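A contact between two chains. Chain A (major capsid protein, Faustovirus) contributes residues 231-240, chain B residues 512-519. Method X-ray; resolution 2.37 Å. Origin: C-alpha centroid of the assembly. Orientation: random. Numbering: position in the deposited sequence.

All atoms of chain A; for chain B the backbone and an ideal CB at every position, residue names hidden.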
# COMPACT_ATOMS: atom_id res chain seq x y z
N PRO A 231 2.59 -4.87 9.05
CA PRO A 231 3.97 -4.47 8.77
C PRO A 231 4.28 -3.09 9.33
O PRO A 231 3.41 -2.22 9.42
CB PRO A 231 4.03 -4.47 7.23
CG PRO A 231 2.91 -5.37 6.81
CD PRO A 231 1.83 -5.17 7.83
N VAL A 232 5.54 -2.90 9.70
CA VAL A 232 6.02 -1.64 10.27
C VAL A 232 7.13 -1.11 9.38
O VAL A 232 8.13 -1.80 9.14
CB VAL A 232 6.51 -1.82 11.72
CG1 VAL A 232 7.15 -0.54 12.22
CG2 VAL A 232 5.37 -2.24 12.62
N GLU A 233 6.96 0.12 8.89
CA GLU A 233 7.95 0.74 8.03
C GLU A 233 9.16 1.20 8.83
O GLU A 233 9.02 1.78 9.91
CB GLU A 233 7.31 1.91 7.29
CG GLU A 233 8.27 2.82 6.54
CD GLU A 233 7.55 3.93 5.81
OE1 GLU A 233 6.73 3.63 4.91
OE2 GLU A 233 7.78 5.11 6.15
N ALA A 234 10.35 0.93 8.30
CA ALA A 234 11.60 1.25 8.98
C ALA A 234 12.56 1.94 8.01
O ALA A 234 12.70 1.51 6.86
CB ALA A 234 12.26 -0.01 9.55
N ALA A 235 13.21 2.99 8.48
CA ALA A 235 14.10 3.81 7.66
C ALA A 235 15.56 3.50 7.97
O ALA A 235 15.92 3.27 9.13
CB ALA A 235 13.82 5.30 7.87
N SER A 236 16.39 3.52 6.94
CA SER A 236 17.81 3.20 7.07
C SER A 236 18.63 4.48 7.15
O SER A 236 18.11 5.60 7.14
CB SER A 236 18.28 2.34 5.90
OG SER A 236 18.49 3.13 4.74
N ASN A 237 19.95 4.31 7.23
CA ASN A 237 20.86 5.43 7.07
C ASN A 237 20.85 5.91 5.62
O ASN A 237 20.28 5.27 4.73
CB ASN A 237 22.28 5.02 7.47
CG ASN A 237 22.35 4.48 8.89
OD1 ASN A 237 21.54 4.84 9.74
ND2 ASN A 237 23.32 3.61 9.14
N LEU A 238 21.48 7.05 5.38
CA LEU A 238 21.61 7.57 4.02
C LEU A 238 22.44 6.61 3.17
O LEU A 238 23.51 6.17 3.57
CB LEU A 238 22.26 8.95 4.05
CG LEU A 238 21.48 10.05 4.77
CD1 LEU A 238 22.30 11.33 4.81
CD2 LEU A 238 20.15 10.29 4.08
N VAL A 239 21.93 6.28 1.98
CA VAL A 239 22.63 5.36 1.08
C VAL A 239 23.17 6.17 -0.09
O VAL A 239 24.23 5.85 -0.64
CB VAL A 239 21.73 4.21 0.59
CG1 VAL A 239 21.46 3.21 1.73
CG2 VAL A 239 20.42 4.73 0.03
N ASN A 240 22.45 7.23 -0.46
CA ASN A 240 22.94 8.20 -1.43
C ASN A 240 23.13 9.54 -0.75
O ASN A 240 22.25 10.00 -0.01
CB ASN A 240 21.99 8.34 -2.62
CG ASN A 240 22.05 7.16 -3.58
OD1 ASN A 240 22.27 6.02 -3.17
ND2 ASN A 240 21.85 7.44 -4.86
N UNK B 512 26.77 -3.12 6.78
CA UNK B 512 26.45 -2.63 5.44
C UNK B 512 25.39 -1.54 5.49
O UNK B 512 25.48 -0.55 4.75
CB UNK B 512 25.97 -3.78 4.55
N UNK B 513 24.39 -1.69 6.36
CA UNK B 513 23.37 -0.67 6.56
C UNK B 513 22.67 -0.97 7.88
O UNK B 513 22.79 -2.07 8.44
CB UNK B 513 22.38 -0.63 5.40
N UNK B 514 21.91 0.01 8.36
CA UNK B 514 21.17 -0.13 9.61
C UNK B 514 19.83 0.57 9.48
O UNK B 514 19.77 1.72 9.04
CB UNK B 514 21.96 0.44 10.79
N UNK B 515 18.76 -0.13 9.86
CA UNK B 515 17.42 0.43 9.89
C UNK B 515 17.00 0.69 11.34
O UNK B 515 17.46 0.02 12.26
CB UNK B 515 16.43 -0.51 9.20
N UNK B 516 16.11 1.66 11.52
CA UNK B 516 15.49 1.94 12.81
C UNK B 516 14.02 1.57 12.71
O UNK B 516 13.29 2.12 11.88
CB UNK B 516 15.67 3.41 13.21
N UNK B 517 13.59 0.64 13.55
CA UNK B 517 12.20 0.20 13.61
C UNK B 517 11.51 0.99 14.72
O UNK B 517 11.91 0.86 15.89
CB UNK B 517 12.10 -1.31 13.85
N UNK B 518 10.50 1.80 14.42
CA UNK B 518 9.73 2.48 15.47
C UNK B 518 8.75 1.52 16.12
O UNK B 518 7.73 1.14 15.52
CB UNK B 518 8.98 3.69 14.90
N UNK B 519 9.04 1.13 17.36
CA UNK B 519 8.23 0.18 18.10
C UNK B 519 7.30 0.96 19.02
O UNK B 519 7.75 1.74 19.86
CB UNK B 519 9.10 -0.80 18.89

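The two stretches run antiparallel as neighbouring strands, their N-to-C directions 146° apart, and their axes approach to 4.4 Å.

Position 512 has nothing of chain A within 5.5 Å of its ideal CB, so the contact places no demand on it and almost any side chain would do. It is Gln512(B), whose amide is hydrogen-bonded elsewhere in the structure.

At position 513 the backbone is nearly fully extended (-163/166) and CA-to-CB points sideways. The ideal CB lies 5.1 Å from Ser236(A) CB and 5.4 Å from Val239(A) CG1, leaving room for a side chain of moderate length. The hydroxyl of Ser236(A) and the backbone NH of Asn237(A) lie too far for a hydroxyl carried directly on CB, so a longer polar group such as Asn or Asp, perhaps Gln or Glu, would suit, and an amide could both donate and accept. The residue is Asn513(B), and its end turns nearer chain A than its CB direction suggests. ND2 donates a weak hydrogen bond to Ser236(A) OG (3.3 Å), and OD1 accepts a weak one from Asn237(A) N (3.4 Å). The same OD1 also takes the N of position 514 at 2.6 Å, and ND2 packs 3.5 Å from Val239(A) CG1.

Position 514 also points sideways, with its ideal CB 3.8 Å from Asn237(A) ND2. Its carbonyl O accepts a weak hydrogen bond from Asn237(A) N (3.2 Å), a contact independent of side chain. Many residues would fit, particularly extended or polar ones. Gln514(B) is all-trans through chi2, and its CB remains its nearest side-chain atom to Asn237(A) ND2.

Position 515 lies beside small residues: its ideal CB is 4.2 Å from Ala234(A) CB and 4.5 Å from Ser236(A) CA. With so little bulk opposite, a large side chain, aromatic or aliphatic, could lie alongside them. Tyr515(B), chi1 m, brings CD2 to 3.4 Å from Ser236(A) CB; Ala234(A) CB packs 4.2 Å from its CB.

At position 516 the firmest link is made by the backbone: N donates to Ala235(A) O at 2.9 Å and 163°, within an antiparallel hydrogen-bonded pair. This requires a free NH and so argues against proline. The side chain shares a face with the small Ala235(A), where a beta-branched residue would be at home in the extended backbone. It is Ile516(B), whose end leads away from chain A.

Position 517 points sideways, its ideal CB 4.5 Å from Ala234(A) CB and 5.3 Å from Val232(A) CG1. These methyls favour an aliphatic residue, Val, Ile or Leu. Val517(B) places CG2 3.8 Å from Ala234(A) CB and CG1 4.1 Å from Val232(A) CG1.

Position 518 points sideways, its ideal CB 5.3 Å from both Val232(A) CG1 and Glu233(A) O. Its N makes no hydrogen bond to chain A, so a compact apolar residue, proline included, suits the valine methyl. Pro518(B) sets CD 4.1 Å from Val232(A) CG1 and 3.4 Å from Glu233(A) O.

Position 519 points away and is unconstrained here; it is Val519(B).

Chain B (512-519) QNQYIVPV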
# COMPACT_ATOMS: atom_id res chain seq x y z
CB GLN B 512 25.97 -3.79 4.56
CG GLN B 512 25.83 -3.44 3.09
CD GLN B 512 25.28 -4.59 2.27
OE1 GLN B 512 24.38 -5.31 2.71
NE2 GLN B 512 25.82 -4.78 1.07
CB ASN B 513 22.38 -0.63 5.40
CG ASN B 513 21.62 0.68 5.33
OD1 ASN B 513 21.69 1.51 6.24
ND2 ASN B 513 20.88 0.88 4.25
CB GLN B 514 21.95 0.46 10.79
CG GLN B 514 21.20 0.41 12.11
CD GLN B 514 22.01 0.99 13.27
OE1 GLN B 514 21.51 1.10 14.39
NE2 GLN B 514 23.25 1.35 12.99
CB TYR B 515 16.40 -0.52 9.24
CG TYR B 515 16.67 -0.88 7.80
CD1 TYR B 515 17.48 -1.95 7.47
CD2 TYR B 515 16.09 -0.16 6.76
CE1 TYR B 515 17.72 -2.29 6.15
CE2 TYR B 515 16.32 -0.49 5.43
CZ TYR B 515 17.14 -1.56 5.14
OH TYR B 515 17.38 -1.90 3.82
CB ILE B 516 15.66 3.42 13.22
CG1 ILE B 516 17.10 3.70 13.64
CG2 ILE B 516 14.70 3.76 14.35
CD1 ILE B 516 17.50 3.04 14.94
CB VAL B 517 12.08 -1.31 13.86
CG1 VAL B 517 10.62 -1.70 14.01
CG2 VAL B 517 12.72 -2.08 12.72
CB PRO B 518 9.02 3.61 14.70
CG PRO B 518 8.88 3.09 13.32
CD PRO B 518 10.09 2.22 13.06
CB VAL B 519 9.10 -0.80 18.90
CG1 VAL B 519 8.22 -1.78 19.67
CG2 VAL B 519 10.04 -1.55 17.97
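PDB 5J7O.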